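Local coordinates for protein UDP-N-acetylglucosamine pyrophosphorylase (Entamoeba histolytica, PDB 3OC9) that probably catalyses the transfer of a uridylyl group from UTP to N-acetylglucosamine 1-phosphate, giving UDP-N-acetylglucosamine and diphosphate, at residues L38-G43 / W96-N101; G46-F51 / L336-N341; H53-F58 / K66-M71; M71-L76 / Q116-S121; V186-C191 / I331-L336. All blocks are in the same frame, centred on the assembly; numbering follows the deposited sequence.

Contact 1 of 5, residues L38-G43 / W96-N101; sequences LITPAG and WFLMTN. Unlike the reference sequence in segment 38-43: Pro41 (reference Leu).
Trp96 and Leu38 lie side by side on two neighbouring parallel strands, 36-41 and 95-100, which are joined through helix 68-87 in a beta-alpha-beta crossover of the Rossmann-like core. Leu38 CD2 sits over one indole face, 3.9 Å from the centroid of the five-membered ring, a CH-pi contact. In the ring plane, Trp96 NE1 donates an almost straight bond to Thr40 OG1 at 3.0 Å (168°). Thr40 chi1 (62°) sets OG1 between its own backbone N and carbonyl carbon, facing the indole. Thr72, Ser73 and Leu76 of the crossover helix pack on the ring in turn. The backbones carry the parallel pairing: Phe97 N donates to Leu38 O at 2.9 Å, Thr40 N to Phe97 O, and Met99 N to Thr40 O. As strand 36-41 gives way to a loop, Ala42 N reaches Met99 O at 3.1 Å. That same Met99 O takes a second bond from a water 3.0 Å away, and the water accepts from Gly43 N.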
# COMPACT_ATOMS: atom_id res chain seq x y z
N LEU A 38 -3.75 8.96 5.80
CA LEU A 38 -3.14 8.00 4.84
C LEU A 38 -1.63 8.26 4.69
O LEU A 38 -1.21 9.43 4.65
CB LEU A 38 -3.82 8.13 3.44
CG LEU A 38 -3.36 7.13 2.37
CD1 LEU A 38 -3.82 5.68 2.72
CD2 LEU A 38 -3.86 7.45 0.91
N ILE A 39 -0.81 7.19 4.63
CA ILE A 39 0.65 7.30 4.39
C ILE A 39 1.04 6.43 3.18
O ILE A 39 0.76 5.23 3.21
CB ILE A 39 1.50 6.84 5.63
CG1 ILE A 39 1.20 7.72 6.88
CG2 ILE A 39 3.03 6.90 5.26
CD1 ILE A 39 1.80 7.17 8.22
N THR A 40 1.64 7.01 2.13
CA THR A 40 2.13 6.19 0.99
C THR A 40 3.50 6.64 0.44
O THR A 40 3.89 7.79 0.63
CB THR A 40 1.13 6.13 -0.21
OG1 THR A 40 0.96 7.44 -0.72
CG2 THR A 40 -0.27 5.55 0.18
N PRO A 41 4.23 5.75 -0.26
CA PRO A 41 5.38 6.25 -1.06
C PRO A 41 4.98 6.71 -2.48
O PRO A 41 3.99 6.22 -3.04
CB PRO A 41 6.29 5.03 -1.15
CG PRO A 41 5.35 3.81 -1.02
CD PRO A 41 4.02 4.29 -0.43
N ALA A 42 5.74 7.64 -3.06
CA ALA A 42 5.48 8.06 -4.45
C ALA A 42 5.87 6.96 -5.44
O ALA A 42 5.34 6.89 -6.59
CB ALA A 42 6.22 9.35 -4.75
N GLY A 43 6.80 6.12 -4.98
CA GLY A 43 7.27 4.95 -5.69
C GLY A 43 8.64 5.19 -6.29
O GLY A 43 9.07 6.33 -6.46
N TRP A 96 -3.00 13.43 3.98
CA TRP A 96 -2.24 12.43 3.18
C TRP A 96 -0.75 12.80 3.17
O TRP A 96 -0.38 13.87 2.67
CB TRP A 96 -2.81 12.38 1.74
CG TRP A 96 -2.18 11.36 0.76
CD1 TRP A 96 -1.26 10.36 1.04
CD2 TRP A 96 -2.45 11.27 -0.65
NE1 TRP A 96 -0.96 9.66 -0.12
CE2 TRP A 96 -1.67 10.19 -1.17
CE3 TRP A 96 -3.29 11.98 -1.53
CZ2 TRP A 96 -1.70 9.82 -2.52
CZ3 TRP A 96 -3.32 11.60 -2.90
CH2 TRP A 96 -2.53 10.52 -3.37
N PHE A 97 0.09 11.91 3.74
CA PHE A 97 1.55 12.13 3.84
C PHE A 97 2.24 11.23 2.79
O PHE A 97 2.07 10.00 2.82
CB PHE A 97 2.02 11.85 5.29
CG PHE A 97 1.26 12.66 6.34
CD1 PHE A 97 1.59 14.01 6.57
CD2 PHE A 97 0.22 12.09 7.06
CE1 PHE A 97 0.86 14.78 7.50
CE2 PHE A 97 -0.51 12.84 8.01
CZ PHE A 97 -0.18 14.20 8.23
N LEU A 98 2.99 11.85 1.87
CA LEU A 98 3.59 11.14 0.73
C LEU A 98 5.11 11.16 0.82
O LEU A 98 5.72 12.23 0.71
CB LEU A 98 3.16 11.76 -0.61
CG LEU A 98 1.71 11.59 -1.03
CD1 LEU A 98 0.93 12.79 -0.55
CD2 LEU A 98 1.62 11.46 -2.56
N MET A 99 5.71 9.99 1.03
CA MET A 99 7.19 9.89 1.19
C MET A 99 7.93 9.89 -0.15
O MET A 99 7.64 9.06 -1.03
CB MET A 99 7.59 8.66 2.03
CG MET A 99 9.08 8.64 2.43
SD MET A 99 9.54 7.40 3.71
CE MET A 99 9.36 5.89 2.80
N THR A 100 8.87 10.84 -0.28
CA THR A 100 9.67 10.98 -1.50
C THR A 100 11.15 11.19 -1.12
O THR A 100 11.58 10.73 -0.06
CB THR A 100 9.10 12.06 -2.48
OG1 THR A 100 9.87 12.06 -3.69
CG2 THR A 100 9.11 13.44 -1.87
N ASN A 101 11.93 11.83 -1.99
CA ASN A 101 13.35 12.12 -1.68
C ASN A 101 13.79 13.44 -2.34
O ASN A 101 13.01 14.04 -3.09
CB ASN A 101 14.26 10.93 -2.07
CG ASN A 101 14.23 10.63 -3.57
OD1 ASN A 101 14.65 11.45 -4.39
ND2 ASN A 101 13.74 9.45 -3.93
O HOH W 1 8.80 7.26 -3.07

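Contact 2 of 5, residues G46-F51 / L336-N341; sequences GSRLGF and LKNSLN
Arg48 and Leu49 lean on the 336-341 loop from a single turn of the glycine-rich loop that follows the first core strand, and Asn338 answers the arginine. The aliphatic part of Arg48 passes the carbonyl of Lys337, with Arg48 CD 3.7 Å from Lys337 O. Its side chain then lies beside that of Asn338, pointing the same way, and Arg48 NE donates to Asn338 OD1 at 3.2 Å. The bond is bent at the hydrogen (145°), and the oxygen stands somewhat off the guanidinium plane; the guanidinium and amide planes are 68° apart. Asn338 ND2 is engaged by Phe344 O, which fixes the flip of the amide and turns OD1 toward the arginine.

Leu49 carries the apolar half. Two conformers are deposited, and in the one described its CD2 rests 3.4 Å from Asn338 O and 4.3 Å from Leu336 CD1, distances that hold for that copy alone. Phe58 packs against both leucines. At the arginine's backbone, Ser339 CB comes to 3.7 Å from Arg48 O.

In relatives the glycine-rich loop binds the nucleotide, and it probably does so here. Chemically, the contact sets a cationic N-H against a neutral amide oxygen, whose orientation is held by the bond from ND2 to Phe344 O, beside apolar leucine packing.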
# COMPACT_ATOMS: atom_id res chain seq x y z
N GLY A 46 9.04 4.08 -12.63
CA GLY A 46 8.30 3.04 -13.35
C GLY A 46 9.04 2.46 -14.56
O GLY A 46 8.44 2.27 -15.62
N SER A 47 10.33 2.19 -14.38
CA SER A 47 11.22 1.77 -15.48
C SER A 47 10.93 0.37 -16.04
O SER A 47 11.19 0.12 -17.22
CB SER A 47 12.68 1.88 -15.05
OG SER A 47 12.99 3.20 -14.62
N ARG A 48 10.41 -0.52 -15.20
CA ARG A 48 10.00 -1.86 -15.64
C ARG A 48 8.87 -1.73 -16.65
O ARG A 48 8.72 -2.57 -17.56
CB ARG A 48 9.57 -2.70 -14.44
CG ARG A 48 9.86 -4.17 -14.58
CD ARG A 48 10.19 -4.78 -13.21
NE ARG A 48 10.12 -6.24 -13.23
CZ ARG A 48 11.08 -7.04 -13.68
NH1 ARG A 48 12.21 -6.54 -14.15
NH2 ARG A 48 10.90 -8.36 -13.66
N LEU A 49 8.07 -0.68 -16.48
CA LEU A 49 7.06 -0.28 -17.46
C LEU A 49 7.76 0.66 -18.46
O LEU A 49 8.99 0.75 -18.47
CB LEU A 49 5.89 0.42 -16.75
CG LEU A 49 5.34 -0.22 -15.45
CD1 LEU A 49 4.45 0.74 -14.66
CD2 LEU A 49 4.59 -1.53 -15.73
N GLY A 50 7.01 1.36 -19.30
CA GLY A 50 7.67 2.29 -20.23
C GLY A 50 7.99 3.66 -19.63
O GLY A 50 8.22 4.62 -20.37
N PHE A 51 8.05 3.75 -18.30
CA PHE A 51 7.82 5.01 -17.59
C PHE A 51 9.00 5.51 -16.73
O PHE A 51 9.24 5.01 -15.63
CB PHE A 51 6.56 4.85 -16.74
CG PHE A 51 5.87 6.13 -16.40
CD1 PHE A 51 5.48 7.02 -17.39
CD2 PHE A 51 5.57 6.43 -15.07
CE1 PHE A 51 4.82 8.21 -17.07
CE2 PHE A 51 4.92 7.62 -14.73
CZ PHE A 51 4.54 8.50 -15.73
N LEU A 336 0.24 -4.02 -9.80
CA LEU A 336 0.87 -3.64 -11.10
C LEU A 336 2.39 -3.53 -10.94
O LEU A 336 2.89 -2.59 -10.29
CB LEU A 336 0.30 -2.32 -11.64
CG LEU A 336 0.95 -1.78 -12.94
CD1 LEU A 336 0.74 -2.75 -14.12
CD2 LEU A 336 0.46 -0.36 -13.30
N LYS A 337 3.11 -4.49 -11.54
CA LYS A 337 4.57 -4.60 -11.39
C LYS A 337 5.37 -4.75 -12.70
O LYS A 337 6.54 -4.32 -12.77
CB LYS A 337 4.93 -5.75 -10.43
CG LYS A 337 4.53 -5.47 -8.99
CD LYS A 337 4.74 -6.67 -8.08
CE LYS A 337 4.86 -6.22 -6.63
NZ LYS A 337 6.15 -5.49 -6.41
N ASN A 338 4.76 -5.36 -13.71
CA ASN A 338 5.44 -5.74 -14.96
C ASN A 338 4.81 -5.14 -16.24
O ASN A 338 3.62 -4.78 -16.26
CB ASN A 338 5.47 -7.28 -15.10
CG ASN A 338 6.10 -7.99 -13.91
OD1 ASN A 338 7.22 -7.68 -13.49
ND2 ASN A 338 5.38 -8.98 -13.37
N SER A 339 5.61 -5.04 -17.30
CA SER A 339 5.09 -4.73 -18.64
C SER A 339 4.35 -5.95 -19.21
O SER A 339 4.32 -7.01 -18.58
CB SER A 339 6.24 -4.35 -19.59
OG SER A 339 7.07 -5.47 -19.84
N LEU A 340 3.77 -5.80 -20.40
CA LEU A 340 3.04 -6.89 -21.07
C LEU A 340 3.93 -7.99 -21.68
O LEU A 340 3.43 -8.96 -22.28
CB LEU A 340 2.06 -6.33 -22.13
CG LEU A 340 0.82 -5.55 -21.65
CD1 LEU A 340 0.02 -5.03 -22.83
CD2 LEU A 340 -0.07 -6.42 -20.75
N ASN A 341 5.25 -7.86 -21.51
CA ASN A 341 6.18 -8.94 -21.87
C ASN A 341 6.31 -10.04 -20.78
O ASN A 341 7.05 -11.01 -20.96
CB ASN A 341 7.55 -8.36 -22.27
CG ASN A 341 7.45 -7.29 -23.36
OD1 ASN A 341 7.84 -6.14 -23.15
ND2 ASN A 341 6.91 -7.67 -24.52

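Contact 3 of 5, residues H53-F58 / K66-M71; sequences HPKGMF and KSIFQM
Gly56 CA sits over the face of Phe69, and this is the tight part of the contact: it stands 3.5 Å from the ring centroid, straight over the centre, in a CH-pi contact that depends on the glycine having no side chain on that side. Next to it Phe69 N donates to Gly56 O at 2.9 Å, in the carbonyl plane and on a lone pair. Ile68 adds a second backbone bond, from its N to Phe58 O at 3.2 Å, while its CD1 tucks against Lys55 O at 3.5 Å.

Toward the outside the fit slackens. Met57 CG is 4.2 Å from Phe69 CE2, Phe58 CB no closer than 4.4 Å to Ile68 CD1, and the Phe58 ring leads away from the helix.

Ser67 is the N-cap of helix 68-87. With chi1 at 69°, OG lies between its backbone N and carbonyl carbon and accepts from Gln70 N at 3.1 Å; Tyr111 OH is its outside partner. The N-H groups of Ile68, Phe69 and Gln70 thus all find acceptors, two of them on the 3-10 turn and its exit. Carbonyl oxygens gathered at the positive end of the helix dipole should be favourably placed there.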
# COMPACT_ATOMS: atom_id res chain seq x y z
N HIS A 53 9.55 7.96 -14.68
CA HIS A 53 8.94 8.95 -13.76
C HIS A 53 8.43 8.19 -12.53
O HIS A 53 8.29 6.96 -12.59
CB HIS A 53 7.76 9.68 -14.44
CG HIS A 53 8.12 10.43 -15.68
ND1 HIS A 53 8.73 11.67 -15.65
CD2 HIS A 53 7.96 10.13 -17.00
CE1 HIS A 53 8.93 12.10 -16.89
NE2 HIS A 53 8.47 11.18 -17.72
N PRO A 54 8.15 8.89 -11.40
CA PRO A 54 7.62 8.19 -10.21
C PRO A 54 6.35 7.39 -10.52
O PRO A 54 5.49 7.87 -11.26
CB PRO A 54 7.31 9.32 -9.23
CG PRO A 54 8.14 10.46 -9.67
CD PRO A 54 8.29 10.34 -11.16
N LYS A 55 6.24 6.19 -9.95
CA LYS A 55 5.17 5.24 -10.28
C LYS A 55 3.74 5.80 -10.13
O LYS A 55 2.85 5.45 -10.90
CB LYS A 55 5.36 3.96 -9.44
CG LYS A 55 4.30 2.86 -9.62
CD LYS A 55 4.53 2.05 -10.89
CE LYS A 55 3.98 0.63 -10.76
NZ LYS A 55 4.89 -0.29 -10.00
N GLY A 56 3.51 6.67 -9.14
CA GLY A 56 2.17 7.26 -8.94
C GLY A 56 1.62 8.04 -10.14
O GLY A 56 0.40 8.23 -10.28
N MET A 57 2.53 8.51 -11.00
CA MET A 57 2.16 9.31 -12.19
C MET A 57 1.72 8.47 -13.41
O MET A 57 1.26 9.02 -14.43
CB MET A 57 3.32 10.27 -12.57
CG MET A 57 3.53 11.41 -11.53
SD MET A 57 5.09 12.37 -11.68
CE MET A 57 4.86 13.18 -13.25
N PHE A 58 1.87 7.14 -13.30
CA PHE A 58 1.54 6.19 -14.40
C PHE A 58 0.06 6.15 -14.73
O PHE A 58 -0.77 5.98 -13.83
CB PHE A 58 2.01 4.76 -14.08
CG PHE A 58 1.78 3.76 -15.22
CD1 PHE A 58 0.64 2.96 -15.25
CD2 PHE A 58 2.69 3.66 -16.28
CE1 PHE A 58 0.41 2.04 -16.30
CE2 PHE A 58 2.47 2.76 -17.36
CZ PHE A 58 1.32 1.94 -17.34
N LYS A 66 -6.97 7.06 -16.14
CA LYS A 66 -6.58 7.81 -14.93
C LYS A 66 -5.25 7.33 -14.33
O LYS A 66 -4.92 6.14 -14.42
CB LYS A 66 -7.69 7.73 -13.88
CG LYS A 66 -9.03 8.33 -14.32
CD LYS A 66 -10.10 8.20 -13.25
CE LYS A 66 -11.45 8.72 -13.74
NZ LYS A 66 -12.58 8.41 -12.80
N SER A 67 -4.48 8.24 -13.73
CA SER A 67 -3.24 7.86 -13.04
C SER A 67 -3.51 7.18 -11.69
O SER A 67 -4.61 7.31 -11.14
CB SER A 67 -2.32 9.08 -12.79
OG SER A 67 -2.87 9.97 -11.82
N ILE A 68 -2.50 6.48 -11.18
CA ILE A 68 -2.57 5.85 -9.83
C ILE A 68 -2.86 6.92 -8.76
O ILE A 68 -3.74 6.74 -7.89
CB ILE A 68 -1.28 5.02 -9.52
CG1 ILE A 68 -1.13 3.82 -10.50
CG2 ILE A 68 -1.25 4.55 -8.05
CD1 ILE A 68 0.25 3.12 -10.44
N PHE A 69 -2.13 8.04 -8.81
CA PHE A 69 -2.37 9.17 -7.89
C PHE A 69 -3.82 9.70 -7.96
O PHE A 69 -4.40 10.03 -6.91
CB PHE A 69 -1.39 10.35 -8.11
CG PHE A 69 0.02 10.17 -7.52
CD1 PHE A 69 0.26 9.42 -6.36
CD2 PHE A 69 1.10 10.83 -8.11
CE1 PHE A 69 1.57 9.30 -5.82
CE2 PHE A 69 2.41 10.73 -7.59
CZ PHE A 69 2.64 9.95 -6.45
N GLN A 70 -4.39 9.81 -9.18
CA GLN A 70 -5.80 10.25 -9.34
C GLN A 70 -6.82 9.26 -8.70
O GLN A 70 -7.80 9.72 -8.08
CB GLN A 70 -6.17 10.52 -10.83
CG GLN A 70 -7.66 10.99 -11.02
CD GLN A 70 -7.98 11.49 -12.45
OE1 GLN A 70 -7.12 11.53 -13.34
NE2 GLN A 70 -9.24 11.89 -12.66
N MET A 71 -6.61 7.94 -8.86
CA MET A 71 -7.43 6.89 -8.20
C MET A 71 -7.50 7.09 -6.67
O MET A 71 -8.59 7.10 -6.05
CB MET A 71 -6.85 5.48 -8.47
CG MET A 71 -6.42 5.13 -9.90
SD MET A 71 -7.49 3.98 -10.76
CE MET A 71 -8.75 5.11 -11.34

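Contact 4 of 5, residues M71-L76 / Q116-S121; sequences MTSERL and QYFGLS
Ser73 of helix 68-87 meets Phe118 and Leu120 of the turn that follows helix 105-114, and the serine is the centre of the contact. Starting at its root, Ser73 CB points at the turn and touches both partners, 3.8 Å from Phe118 CB and 3.7 Å from Leu120 CD1. One bond further, Ser73 OG lies 3.6 Å from Leu120 CD1 and 3.9 Å from Phe118 CD2, so the hydroxyl is set among carbon atoms. Its polar need is met within its own helix: chi1 of -60° places OG anti to the carbonyl carbon, beside the backbone N, where it bonds to Phe69 O one turn back.

Leu120 straddles this part of the helix. While CD1 sits on the serine, CD2 reaches Ser73 O at 4.1 Å and Leu76 CB at 4.5 Å. Trp96 packs on Ser73 and Leu76 from the neighbouring strand, and Phe112 also lies against the serine.

The shape of the turn presents these two side chains. Gln116 to Gly119 all have positive phi, and Leu120 N closes on Tyr117 O at 3.0 Å. Gln116 is the C-prime residue of a Schellman motif, which ends helix 105-114 before the chain goes on to strand 125-134; the turn so formed packs on helix 68-87, tying the end of one helix of the layered alpha/beta core to the side of another.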
# COMPACT_ATOMS: atom_id res chain seq x y z
N MET A 71 -6.61 7.94 -8.86
CA MET A 71 -7.43 6.89 -8.20
C MET A 71 -7.50 7.09 -6.67
O MET A 71 -8.59 7.10 -6.05
CB MET A 71 -6.85 5.48 -8.47
CG MET A 71 -6.42 5.13 -9.90
SD MET A 71 -7.49 3.98 -10.76
CE MET A 71 -8.75 5.11 -11.34
N THR A 72 -6.31 7.21 -6.06
CA THR A 72 -6.21 7.45 -4.60
C THR A 72 -6.93 8.75 -4.17
O THR A 72 -7.69 8.75 -3.19
CB THR A 72 -4.71 7.43 -4.12
OG1 THR A 72 -4.07 6.23 -4.58
CG2 THR A 72 -4.62 7.52 -2.57
N SER A 73 -6.73 9.85 -4.92
CA SER A 73 -7.44 11.11 -4.62
C SER A 73 -8.97 10.93 -4.59
O SER A 73 -9.65 11.43 -3.67
CB SER A 73 -7.05 12.22 -5.63
OG SER A 73 -5.64 12.48 -5.56
N GLU A 74 -9.50 10.19 -5.56
CA GLU A 74 -10.95 9.99 -5.70
C GLU A 74 -11.55 9.11 -4.58
O GLU A 74 -12.65 9.38 -4.07
CB GLU A 74 -11.29 9.45 -7.11
CG GLU A 74 -11.10 10.52 -8.23
CD GLU A 74 -11.44 10.04 -9.65
OE1 GLU A 74 -11.62 8.82 -9.86
OE2 GLU A 74 -11.49 10.89 -10.57
N ARG A 75 -10.80 8.07 -4.17
CA ARG A 75 -11.22 7.26 -3.02
C ARG A 75 -11.26 8.08 -1.71
O ARG A 75 -12.20 7.93 -0.92
CB ARG A 75 -10.34 5.99 -2.92
CG ARG A 75 -10.73 5.03 -1.77
CD ARG A 75 -10.48 3.56 -2.13
NE ARG A 75 -11.55 3.02 -2.95
CZ ARG A 75 -11.54 1.85 -3.59
NH1 ARG A 75 -12.60 1.51 -4.30
NH2 ARG A 75 -10.48 1.02 -3.54
N LEU A 76 -10.26 8.94 -1.46
CA LEU A 76 -10.30 9.83 -0.28
C LEU A 76 -11.53 10.78 -0.31
O LEU A 76 -12.19 10.98 0.72
CB LEU A 76 -8.98 10.62 -0.12
CG LEU A 76 -7.70 9.82 0.18
CD1 LEU A 76 -6.48 10.79 0.32
CD2 LEU A 76 -7.84 8.98 1.47
N GLN A 116 -4.66 20.76 -10.25
CA GLN A 116 -5.57 21.33 -9.21
C GLN A 116 -5.98 20.27 -8.17
O GLN A 116 -7.15 20.20 -7.72
CB GLN A 116 -6.78 22.05 -9.86
CG GLN A 116 -7.50 23.16 -9.03
CD GLN A 116 -6.63 24.38 -8.72
OE1 GLN A 116 -5.88 24.88 -9.57
NE2 GLN A 116 -6.74 24.87 -7.49
N TYR A 117 -4.99 19.45 -7.79
CA TYR A 117 -5.10 18.40 -6.74
C TYR A 117 -6.21 17.34 -6.92
O TYR A 117 -6.60 16.67 -5.95
CB TYR A 117 -5.15 19.04 -5.34
CG TYR A 117 -4.00 20.01 -5.13
CD1 TYR A 117 -2.72 19.55 -4.79
CD2 TYR A 117 -4.18 21.37 -5.32
CE1 TYR A 117 -1.65 20.44 -4.63
CE2 TYR A 117 -3.13 22.26 -5.16
CZ TYR A 117 -1.88 21.80 -4.83
OH TYR A 117 -0.84 22.70 -4.67
N PHE A 118 -6.66 17.15 -8.16
CA PHE A 118 -7.77 16.24 -8.49
C PHE A 118 -9.03 16.47 -7.62
O PHE A 118 -9.82 15.55 -7.41
CB PHE A 118 -7.32 14.75 -8.47
CG PHE A 118 -6.16 14.45 -9.40
CD1 PHE A 118 -6.36 14.34 -10.78
CD2 PHE A 118 -4.86 14.29 -8.90
CE1 PHE A 118 -5.30 14.09 -11.65
CE2 PHE A 118 -3.79 14.04 -9.76
CZ PHE A 118 -4.02 13.92 -11.15
N GLY A 119 -9.23 17.70 -7.16
CA GLY A 119 -10.41 18.02 -6.34
C GLY A 119 -10.22 18.01 -4.82
O GLY A 119 -11.13 18.39 -4.08
N LEU A 120 -9.04 17.56 -4.36
CA LEU A 120 -8.64 17.71 -2.94
C LEU A 120 -8.22 19.17 -2.62
O LEU A 120 -8.14 20.00 -3.54
CB LEU A 120 -7.50 16.73 -2.58
CG LEU A 120 -7.86 15.23 -2.65
CD1 LEU A 120 -6.60 14.33 -2.60
CD2 LEU A 120 -8.84 14.87 -1.54
N SER A 121 -8.02 19.47 -1.34
CA SER A 121 -7.50 20.77 -0.91
C SER A 121 -5.97 20.79 -0.84
O SER A 121 -5.35 19.81 -0.40
CB SER A 121 -8.08 21.16 0.46
OG SER A 121 -7.42 22.31 1.00

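Contact 5 of 5, residues V186-C191 / I331-L336; sequences VDNILC and IEFSAL
Asn188 grips the 331-336 segment with both ends of its amide. Nearly in the amide plane, ND2 donates to Glu332 O at 3.0 Å and 170°. OD1 takes two N-H groups from opposite faces of its plane, Ser334 N across the contact and Leu190 N in an Asx turn within the type I beta turn Asn188-Cys191, each at 3.2 Å. Chi1 of -175° sets CG anti to the backbone N, and chi2 (-4°) orients the amide.

Backbone bonds flank it: Leu336 N donates to Asp187 O at 2.9 Å and Ile189 N to Ser334 O at 3.3 Å, around a single bridge between Asn188 and Ala335. A water bridges the two segments, donating to Leu190 O and Ile331 O.

The apolar contacts are looser, with Leu190 CD1 3.8 Å from Ser334 CB and Ile189 CD1 4.4 Å from Leu336 CB.

Helix 347-364 packs on Ile189, Leu190, Ile331 and Leu336, helix 68-87 touches Ile189, and strand 263-267 lies against Asn188, Cys191 and Glu332.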
# COMPACT_ATOMS: atom_id res chain seq x y z
N VAL A 186 2.38 1.51 -3.26
CA VAL A 186 1.77 2.19 -4.42
C VAL A 186 1.26 1.23 -5.54
O VAL A 186 0.43 1.62 -6.38
CB VAL A 186 2.75 3.28 -4.98
CG1 VAL A 186 3.90 2.64 -5.78
CG2 VAL A 186 2.01 4.32 -5.82
N ASP A 187 1.69 -0.03 -5.50
CA ASP A 187 1.45 -0.97 -6.61
C ASP A 187 0.07 -1.66 -6.59
O ASP A 187 -0.37 -2.21 -7.60
CB ASP A 187 2.57 -2.03 -6.66
CG ASP A 187 3.95 -1.43 -6.96
OD1 ASP A 187 4.05 -0.24 -7.34
OD2 ASP A 187 4.96 -2.16 -6.83
N ASN A 188 -0.62 -1.67 -5.43
CA ASN A 188 -1.94 -2.38 -5.32
C ASN A 188 -3.16 -1.51 -5.67
O ASN A 188 -3.62 -0.70 -4.86
CB ASN A 188 -2.09 -3.01 -3.91
CG ASN A 188 -3.38 -3.86 -3.74
OD1 ASN A 188 -4.25 -3.95 -4.64
ND2 ASN A 188 -3.50 -4.48 -2.56
N ILE A 189 -3.68 -1.69 -6.88
CA ILE A 189 -4.72 -0.82 -7.44
C ILE A 189 -6.08 -0.92 -6.67
O ILE A 189 -6.84 0.06 -6.58
CB ILE A 189 -4.91 -1.13 -8.99
CG1 ILE A 189 -3.55 -1.09 -9.75
CG2 ILE A 189 -5.99 -0.26 -9.65
CD1 ILE A 189 -2.70 0.21 -9.55
N LEU A 190 -6.34 -2.08 -6.09
CA LEU A 190 -7.61 -2.30 -5.35
C LEU A 190 -7.61 -1.88 -3.87
O LEU A 190 -8.64 -2.04 -3.19
CB LEU A 190 -8.08 -3.77 -5.50
CG LEU A 190 -8.32 -4.25 -6.94
CD1 LEU A 190 -8.74 -5.70 -7.00
CD2 LEU A 190 -9.36 -3.39 -7.66
N CYS A 191 -6.49 -1.34 -3.37
CA CYS A 191 -6.40 -0.95 -1.95
C CYS A 191 -7.55 -0.02 -1.47
O CYS A 191 -7.90 0.96 -2.16
CB CYS A 191 -5.03 -0.34 -1.63
SG CYS A 191 -4.73 0.02 0.13
N ILE A 331 -11.30 -9.09 -3.43
CA ILE A 331 -11.77 -7.78 -2.98
C ILE A 331 -10.63 -6.72 -2.92
O ILE A 331 -10.82 -5.56 -3.34
CB ILE A 331 -12.45 -7.89 -1.56
CG1 ILE A 331 -13.61 -8.91 -1.56
CG2 ILE A 331 -12.83 -6.49 -0.98
CD1 ILE A 331 -14.92 -8.44 -2.24
N GLU A 332 -9.46 -7.09 -2.39
CA GLU A 332 -8.42 -6.05 -2.08
C GLU A 332 -6.96 -6.42 -2.43
O GLU A 332 -6.02 -5.89 -1.81
CB GLU A 332 -8.55 -5.54 -0.60
CG GLU A 332 -7.98 -4.11 -0.34
CD GLU A 332 -7.99 -3.61 1.12
OE1 GLU A 332 -7.44 -2.51 1.37
OE2 GLU A 332 -8.52 -4.31 2.03
N PHE A 333 -6.73 -7.28 -3.44
CA PHE A 333 -5.33 -7.52 -3.93
C PHE A 333 -5.16 -7.77 -5.45
O PHE A 333 -5.41 -8.88 -5.92
CB PHE A 333 -4.63 -8.65 -3.13
CG PHE A 333 -3.14 -8.79 -3.44
CD1 PHE A 333 -2.21 -7.95 -2.84
CD2 PHE A 333 -2.70 -9.74 -4.38
CE1 PHE A 333 -0.84 -8.06 -3.16
CE2 PHE A 333 -1.33 -9.85 -4.71
CZ PHE A 333 -0.41 -9.01 -4.09
N SER A 334 -4.71 -6.76 -6.19
CA SER A 334 -4.27 -6.95 -7.61
C SER A 334 -3.16 -5.95 -7.93
O SER A 334 -3.43 -4.75 -8.02
CB SER A 334 -5.45 -6.80 -8.59
OG SER A 334 -5.09 -7.19 -9.93
N ALA A 335 -1.91 -6.43 -8.06
CA ALA A 335 -0.73 -5.53 -8.14
C ALA A 335 -0.29 -5.23 -9.58
O ALA A 335 -0.42 -6.09 -10.44
CB ALA A 335 0.43 -6.09 -7.37
N LEU A 336 0.24 -4.02 -9.80
CA LEU A 336 0.87 -3.64 -11.10
C LEU A 336 2.39 -3.53 -10.94
O LEU A 336 2.89 -2.59 -10.29
CB LEU A 336 0.30 -2.32 -11.64
CG LEU A 336 0.95 -1.78 -12.94
CD1 LEU A 336 0.74 -2.75 -14.12
CD2 LEU A 336 0.46 -0.36 -13.30
O HOH W 2 -11.46 -2.80 -3.35

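Contact 3 is the hub: its centre lies 12 Å from those of contacts 1 and 4 and 13 Å from those of contacts 2 and 5, touching all four. Lys55 makes the chief polar link, its NZ 2.8 Å from Asp187 OD1 in a salt bridge and 3.1 Å from Leu336 O, the residue shared by contacts 2 and 5. Helix 68-87 carries it into contact 4, where Arg75 NH2 bonds to Cys191 O of contact 5. Segment 38-43 leads into the glycine-rich loop, 46-51 lies within and 53-58 follows; in relatives this loop binds the nucleotide, so the active site probably opens nearby; a 1,2-ethanediol about 4 Å from the Met99 side chain may mark a pocket.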